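Local coordinates for protein triacylglycerol lipase (Clostridium botulinum, PDB 5AH1) that hydrolyses ester bonds as a zinc-binding lipase of the alpha/beta-hydrolase clan and can also hydrolyse synthetic polyesters, at residues F89-L95 and I266-K270; Y97-G102 and V430-G434. All coordinates share one frame; numbering follows the deposited sequence.

Overall arrangement
Both contacts show how one long loop of an alpha/beta-hydrolase can be tied to distant parts of the chain. The loop between strand 80-83 and helix 106-112 supplies 89-95 to contact 1 and 97-102 to contact 2; their partners, 266-270 and 430-434, come from two different later loops. The contact centres lie 14 Å apart and touch where Lys98 NZ approaches Arg91 O at 3.3 Å, a probable hydrogen bond. In contact 1 the Lys270 side chain lies about 12 Å from the bound zinc ion, which other residues hold. In contact 2 the side chain of Phe433 lies about 6 Å from a potassium ion, and Tyr99 touches the probable nucleophile elbow around Ser182.

Contact 1 of 2, residues F89-L95 and I266-K270; sequences FGRDELL and IYDLK
Glu93 reaches across to Lys270 through a salt bridge: Lys270 NZ lies 2.8 Å from Glu93 OE1, which receives it through its syn lone pair. The backbone N of Gly90 meets the same OE1 on its anti side, 22° out of the carboxylate plane, so two donors grip one oxygen. Lys270 NZ also donates to Asp268 O at 2.9 Å, and a bend at the last torsion of the lysine (chi4 66°) turns the ammonium toward both acceptors. The other oxygen, Glu93 OE2, takes a weak bond from Asp268 N at 2.9 Å; with the two bonds to OE1, this probably limits the rotation of the carboxylate.

Beside this polar cluster, Phe89 lays one face against Tyr267 CB, a CH-pi contact 3.9 Å from the ring centroid. Asp268 O lies at the edge of the phenyl ring, 3.4 Å from Phe89 CE1. At the far end, Leu94 N donates to Ile266 O at 2.8 Å and Leu95 CG rests on Ile266 CG2 at 3.9 Å.

Further out, an Asx turn, Lys270 N to Asp268 OD1, shapes the partner loop, and a type I turn from Gly90 to Glu93 folds the glutamate back. Arg161 forms a salt bridge with Asp268 OD2. Tyr267 and Leu269 pack on helices 242-257 and 284-292, so the contact joins the loop after strand 80-83 to the connection between these helices.

Contact 2 of 2, residues Y97-G102 and V430-G434; sequences YKYWGG and VGTFG
Two loops of the alpha/beta-hydrolase fold meet here beside the probable nucleophile elbow at the end of strand 176-181: segment 97-102, from the loop after strand 80-83, and segment 430-434, from the loop before helix 437-448. Their main side-chain bond joins two hydroxyls, Tyr97 OH and Thr432 OG1, 2.6 Å apart, with the threonine oxygen at the edge of the phenol ring. Tyr97 CG stands opposite its own backbone N (chi1 -167°), which carries the phenol across to the threonine.

Ordered waters extend the link. One bridges Tyr97 OH and Gly431 O; a second donates to Tyr99 O at 2.7 Å and bonds Thr432 OG1, giving that hydroxyl two partners; a third donates to both Gly101 O and Gly434 O. The backbones also meet directly, Gly101 N giving a weak bond to Val430 O at 2.8 Å. Where they draw closest, Gly101 CA and Gly431 CA, both of glycines, come within 4.2 Å, so the two backbones meet with no side chain between them. Val430 CG1 completes the join by packing 3.9 Å from Trp100 CZ3, while Phe433 CE1 lies 3.6 Å from Tyr97 OH. The peptide before Phe433 is cis, and Phe433 N bonds Asp428, a ligand of a potassium ion.

Tyr99 OH bonds His181 ND1, next to Ser182. Trp100 and Val430 pack on Tyr440 of helix 437-448 and on His181 of strand 176-181, while Tyr97, Thr432 and Phe433 meet Ile256 of helix 242-257.

Contact 1 of 2, residues F89-L95 and I266-K270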
# COMPACT_ATOMS: atom_id res chain seq x y z
N PHE A 89 5.56 8.21 -2.68
CA PHE A 89 6.02 8.94 -3.86
C PHE A 89 7.09 8.16 -4.62
O PHE A 89 7.50 7.09 -4.18
CB PHE A 89 6.49 10.32 -3.43
CG PHE A 89 5.38 11.14 -2.86
CD1 PHE A 89 4.50 11.81 -3.69
CD2 PHE A 89 5.15 11.17 -1.49
CE1 PHE A 89 3.41 12.52 -3.17
CE2 PHE A 89 4.08 11.88 -0.97
CZ PHE A 89 3.21 12.56 -1.81
N GLY A 90 7.50 8.69 -5.76
CA GLY A 90 8.39 7.99 -6.67
C GLY A 90 9.86 8.18 -6.37
O GLY A 90 10.26 8.99 -5.54
N ARG A 91 10.66 7.41 -7.09
CA ARG A 91 12.11 7.43 -6.92
C ARG A 91 12.73 8.78 -7.23
O ARG A 91 13.80 9.10 -6.72
CB ARG A 91 12.76 6.36 -7.80
CG ARG A 91 12.48 4.95 -7.34
CD ARG A 91 13.18 3.92 -8.22
NE ARG A 91 14.64 4.07 -8.28
CZ ARG A 91 15.47 3.61 -7.35
NH1 ARG A 91 15.01 2.97 -6.29
NH2 ARG A 91 16.77 3.79 -7.48
N ASP A 92 12.07 9.56 -8.09
CA ASP A 92 12.52 10.89 -8.48
C ASP A 92 11.93 12.00 -7.60
O ASP A 92 12.08 13.17 -7.91
CB ASP A 92 12.13 11.16 -9.93
CG ASP A 92 10.61 11.19 -10.14
OD1 ASP A 92 9.91 10.34 -9.54
OD2 ASP A 92 10.13 12.06 -10.89
N GLU A 93 11.27 11.63 -6.51
CA GLU A 93 10.64 12.60 -5.62
C GLU A 93 11.29 12.57 -4.24
O GLU A 93 12.06 11.66 -3.93
CB GLU A 93 9.13 12.32 -5.53
CG GLU A 93 8.44 12.41 -6.90
CD GLU A 93 6.94 12.25 -6.85
OE1 GLU A 93 6.45 11.10 -6.87
OE2 GLU A 93 6.23 13.27 -6.87
N LEU A 94 11.02 13.61 -3.46
CA LEU A 94 11.49 13.73 -2.07
C LEU A 94 13.01 13.78 -1.96
O LEU A 94 13.57 13.35 -0.95
CB LEU A 94 10.94 12.60 -1.19
CG LEU A 94 9.42 12.44 -1.17
CD1 LEU A 94 9.03 11.39 -0.13
CD2 LEU A 94 8.71 13.78 -0.91
N LEU A 95 13.65 14.33 -2.98
CA LEU A 95 15.10 14.55 -2.98
C LEU A 95 15.84 13.27 -2.65
O LEU A 95 16.87 13.28 -1.96
CB LEU A 95 15.46 15.67 -1.99
CG LEU A 95 14.87 17.02 -2.40
CD1 LEU A 95 15.11 18.06 -1.34
CD2 LEU A 95 15.44 17.50 -3.72
N ILE A 266 8.90 19.10 -4.51
CA ILE A 266 9.64 17.84 -4.52
C ILE A 266 8.69 16.64 -4.45
O ILE A 266 9.12 15.52 -4.23
CB ILE A 266 10.71 17.80 -3.40
CG1 ILE A 266 10.08 17.84 -2.01
CG2 ILE A 266 11.70 18.94 -3.61
CD1 ILE A 266 11.09 17.72 -0.86
N TYR A 267 7.39 16.89 -4.64
CA TYR A 267 6.41 15.81 -4.76
C TYR A 267 5.17 16.30 -5.49
O TYR A 267 4.87 17.49 -5.49
CB TYR A 267 6.06 15.20 -3.39
CG TYR A 267 5.49 16.17 -2.41
CD1 TYR A 267 6.31 16.98 -1.63
CD2 TYR A 267 4.12 16.31 -2.26
CE1 TYR A 267 5.80 17.88 -0.73
CE2 TYR A 267 3.59 17.20 -1.37
CZ TYR A 267 4.42 18.00 -0.61
OH TYR A 267 3.86 18.88 0.27
N ASP A 268 4.45 15.37 -6.10
CA ASP A 268 3.32 15.63 -6.98
C ASP A 268 2.20 14.71 -6.50
O ASP A 268 2.43 13.51 -6.31
CB ASP A 268 3.78 15.32 -8.41
CG ASP A 268 2.69 15.46 -9.48
OD1 ASP A 268 1.50 15.70 -9.18
OD2 ASP A 268 3.06 15.33 -10.67
N LEU A 269 1.02 15.26 -6.25
CA LEU A 269 -0.11 14.45 -5.78
C LEU A 269 -0.84 13.71 -6.90
O LEU A 269 -1.67 12.85 -6.64
CB LEU A 269 -1.11 15.30 -4.99
CG LEU A 269 -0.52 15.99 -3.77
CD1 LEU A 269 -1.53 16.96 -3.17
CD2 LEU A 269 -0.06 14.97 -2.73
N LYS A 270 -0.50 14.03 -8.15
CA LYS A 270 -0.92 13.23 -9.31
C LYS A 270 -2.44 13.12 -9.45
O LYS A 270 -2.95 12.09 -9.89
CB LYS A 270 -0.26 11.84 -9.27
CG LYS A 270 1.24 11.91 -8.97
CD LYS A 270 1.98 10.58 -9.11
CE LYS A 270 3.46 10.76 -8.80
NZ LYS A 270 3.73 11.10 -7.39

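Contact 2 of 2, residues Y97-G102 and V430-G434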
# COMPACT_ATOMS: atom_id res chain seq x y z
N TYR A 97 14.87 10.50 -0.99
CA TYR A 97 14.41 9.65 0.09
C TYR A 97 13.42 8.65 -0.50
O TYR A 97 12.43 9.05 -1.09
CB TYR A 97 13.71 10.46 1.18
CG TYR A 97 13.51 9.66 2.45
CD1 TYR A 97 14.49 9.62 3.43
CD2 TYR A 97 12.35 8.93 2.66
CE1 TYR A 97 14.32 8.88 4.58
CE2 TYR A 97 12.18 8.18 3.81
CZ TYR A 97 13.16 8.17 4.76
OH TYR A 97 13.02 7.42 5.91
N LYS A 98 13.70 7.36 -0.33
CA LYS A 98 12.91 6.31 -0.99
C LYS A 98 11.75 5.80 -0.13
O LYS A 98 11.91 5.57 1.07
CB LYS A 98 13.81 5.12 -1.36
CG LYS A 98 14.87 5.47 -2.38
CD LYS A 98 14.30 5.61 -3.80
CE LYS A 98 15.36 6.08 -4.80
NZ LYS A 98 15.72 7.50 -4.60
N TYR A 99 10.60 5.57 -0.75
CA TYR A 99 9.52 4.90 -0.06
C TYR A 99 10.02 3.53 0.42
O TYR A 99 9.81 3.13 1.56
CB TYR A 99 8.30 4.72 -0.95
CG TYR A 99 7.09 4.19 -0.22
CD1 TYR A 99 6.89 2.83 -0.05
CD2 TYR A 99 6.15 5.06 0.32
CE1 TYR A 99 5.77 2.34 0.61
CE2 TYR A 99 5.05 4.59 0.99
CZ TYR A 99 4.86 3.23 1.14
OH TYR A 99 3.71 2.80 1.78
N TRP A 100 10.70 2.83 -0.49
CA TRP A 100 11.19 1.49 -0.21
C TRP A 100 12.62 1.56 0.30
O TRP A 100 13.58 1.45 -0.46
CB TRP A 100 11.07 0.62 -1.46
CG TRP A 100 9.63 0.35 -1.82
CD1 TRP A 100 8.87 1.02 -2.74
CD2 TRP A 100 8.76 -0.64 -1.24
NE1 TRP A 100 7.59 0.50 -2.78
CE2 TRP A 100 7.50 -0.52 -1.86
CE3 TRP A 100 8.95 -1.62 -0.26
CZ2 TRP A 100 6.44 -1.36 -1.54
CZ3 TRP A 100 7.90 -2.46 0.05
CH2 TRP A 100 6.66 -2.32 -0.58
N GLY A 101 12.73 1.77 1.61
CA GLY A 101 13.99 1.70 2.33
C GLY A 101 14.46 3.01 2.93
O GLY A 101 15.36 3.03 3.75
N GLY A 102 13.87 4.12 2.50
CA GLY A 102 14.27 5.41 3.04
C GLY A 102 15.63 5.86 2.54
O GLY A 102 15.80 6.16 1.35
N VAL A 430 9.19 -0.58 5.91
CA VAL A 430 9.79 -0.10 4.66
C VAL A 430 11.02 0.79 4.94
O VAL A 430 11.46 1.54 4.06
CB VAL A 430 8.76 0.63 3.74
CG1 VAL A 430 7.71 -0.35 3.28
CG2 VAL A 430 8.11 1.83 4.42
N GLY A 431 11.60 0.65 6.13
CA GLY A 431 12.90 1.27 6.40
C GLY A 431 12.86 2.63 7.06
O GLY A 431 13.90 3.25 7.28
N THR A 432 11.66 3.09 7.40
CA THR A 432 11.44 4.39 8.03
C THR A 432 10.76 4.17 9.40
O THR A 432 9.55 4.35 9.54
CB THR A 432 10.57 5.25 7.09
OG1 THR A 432 11.28 5.45 5.86
CG2 THR A 432 10.25 6.61 7.69
N PHE A 433 11.53 3.77 10.42
CA PHE A 433 12.99 3.66 10.42
C PHE A 433 13.38 2.27 10.89
O PHE A 433 13.03 1.86 12.00
CB PHE A 433 13.58 4.73 11.33
CG PHE A 433 13.23 6.13 10.91
CD1 PHE A 433 13.83 6.70 9.80
CD2 PHE A 433 12.28 6.86 11.61
CE1 PHE A 433 13.50 7.98 9.39
CE2 PHE A 433 11.96 8.15 11.21
CZ PHE A 433 12.57 8.70 10.09
N GLY A 434 14.12 1.55 10.06
CA GLY A 434 14.56 0.22 10.41
C GLY A 434 15.52 -0.35 9.40
O GLY A 434 15.55 0.07 8.24
O HOH W 1 15.26 5.60 6.35
O HOH W 2 10.20 5.06 3.38
O HOH W 3 16.11 0.99 5.54